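Local coordinates for protein probable enoyl-CoA hydratase/isomerase (Pseudomonas aeruginosa, PDB 7BOR) that is probably an enoyl-CoA hydratase/isomerase of the crotonase family that binds coenzyme A and may shift the double bond of enoyl-CoA substrates, at residues Ile53-Asp57 against Gly181-Leu185. Numbering follows the deposited sequence.
Sequences ITGGD and GATVL
G181 meets D57 backbone to backbone. The CA of G181 lies 3.3 Å from the carbonyl O of D57, and one of its hydrogens points almost straight at that oxygen (171°), a CA-H...O contact. No conventional hydrogen bond joins 53-57 to 181-185. N100 links them instead: its OD1 accepts from G181 N, and its ND2 gives a weak bond to G56 O. A182 follows, where the chain leads into helix 182-196. Here the carboxylate of D57 rests against the backbone, with OD1 3.4 Å from the CA of A182. The CB of A182 is 4.0 Å from the other oxygen of D57, OD2. CG of D57 is anti to its own carbonyl carbon and beside its backbone N (chi1 -65°), which brings the acid to the backbone of A182. Its negative charge may interact favourably with the helix N-terminus, although it makes no hydrogen bond to A182 N. The helix follows edge strand 176-178 of the mixed sheet in this crotonase-family fold. Segment 53-57 carries the chain out of inner strand 50-54 of the same sheet into a loop, and strand 95-99 runs next to 50-54. The contact lies away from the CoA site. Beyond A182, the next residue to reach across is L185. Its side chain crosses that of T54 at about a right angle. T54 OG1 meets CG and both methyls of L185 at about equal range, 3.6 Å. The hydroxyl of T54 is buried but satisfied. OG1 accepts from G56 N at 3.0 Å (166°), an ST turn, and donates to A98 O; the two bonds hold chi1 of T54 in place. L185 also packs on A98 and N100. Its CD2 is 4.0 Å from T54 CG2, and its CD1 lies 3.7 Å from G56 O.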
loop_
_atom_site.group_PDB
_atom_site.type_symbol
_atom_site.label_atom_id
_atom_site.label_comp_id
_atom_site.label_asym_id
_atom_site.label_seq_id
_atom_site.Cartn_x
_atom_site.Cartn_y
_atom_site.Cartn_z
ATOM N N ILE A 53 -3.912 8.597 1.666
ATOM C CA ILE A 53 -4.620 7.317 1.610
ATOM C C ILE A 53 -4.912 6.842 3.017
ATOM O O ILE A 53 -4.006 6.788 3.856
ATOM C CB ILE A 53 -3.808 6.238 0.876
ATOM C CG1 ILE A 53 -3.470 6.662 -0.527
ATOM C CG2 ILE A 53 -4.609 4.940 0.723
ATOM C CD1 ILE A 53 -2.557 5.697 -1.258
ATOM N N THR A 54 -6.136 6.379 3.247
ATOM C CA THR A 54 -6.514 5.917 4.576
ATOM C C THR A 54 -7.750 5.025 4.515
ATOM O O THR A 54 -8.594 5.168 3.630
ATOM C CB THR A 54 -6.757 7.137 5.491
ATOM O OG1 THR A 54 -7.065 6.716 6.813
ATOM C CG2 THR A 54 -7.912 7.982 4.974
ATOM N N GLY A 55 -7.853 4.120 5.476
ATOM C CA GLY A 55 -9.076 3.390 5.706
ATOM C C GLY A 55 -9.964 3.970 6.796
ATOM O O GLY A 55 -11.017 3.388 7.076
ATOM N N GLY A 56 -9.583 5.100 7.389
ATOM C CA GLY A 56 -10.301 5.707 8.498
ATOM C C GLY A 56 -9.685 5.353 9.839
ATOM O O GLY A 56 -8.532 4.929 9.940
ATOM N N ASP A 57 -10.496 5.509 10.887
ATOM C CA ASP A 57 -10.003 5.524 12.258
ATOM C C ASP A 57 -9.700 4.154 12.797
ATOM O O ASP A 57 -8.887 4.048 13.713
ATOM C CB ASP A 57 -11.026 6.166 13.227
ATOM C CG ASP A 57 -11.252 7.639 12.945
ATOM O OD1 ASP A 57 -10.416 8.241 12.228
ATOM O OD2 ASP A 57 -12.270 8.190 13.439
ATOM N N GLY A 181 -6.404 5.840 16.004
ATOM C CA GLY A 181 -7.695 6.379 15.664
ATOM C C GLY A 181 -7.574 7.679 14.905
ATOM O O GLY A 181 -6.658 7.886 14.125
ATOM N N ALA A 182 -8.478 8.602 15.185
ATOM C CA ALA A 182 -8.514 9.866 14.459
ATOM C C ALA A 182 -7.184 10.613 14.473
ATOM O O ALA A 182 -6.851 11.305 13.506
ATOM C CB ALA A 182 -9.610 10.748 15.039
ATOM N N THR A 183 -6.434 10.566 15.577
ATOM C CA THR A 183 -5.173 11.322 15.613
ATOM C C THR A 183 -4.281 11.030 14.407
ATOM O O THR A 183 -3.601 11.922 13.871
ATOM C CB THR A 183 -4.419 10.995 16.883
ATOM O OG1 THR A 183 -5.317 11.119 17.974
ATOM C CG2 THR A 183 -3.224 11.915 17.086
ATOM N N VAL A 184 -4.240 9.770 13.994
ATOM C CA VAL A 184 -3.354 9.377 12.902
ATOM C C VAL A 184 -3.706 10.159 11.655
ATOM O O VAL A 184 -2.828 10.741 10.978
ATOM C CB VAL A 184 -3.448 7.859 12.668
ATOM C CG1 VAL A 184 -2.638 7.472 11.370
ATOM C CG2 VAL A 184 -2.932 7.151 13.888
ATOM N N LEU A 185 -5.018 10.290 11.414
ATOM C CA LEU A 185 -5.432 10.996 10.214
ATOM C C LEU A 185 -5.180 12.493 10.357
ATOM O O LEU A 185 -4.795 13.193 9.387
ATOM C CB LEU A 185 -6.911 10.741 9.918
ATOM C CG LEU A 185 -7.175 9.431 9.161
ATOM C CD1 LEU A 185 -6.980 8.237 10.107
ATOM C CD2 LEU A 185 -8.567 9.405 8.628
#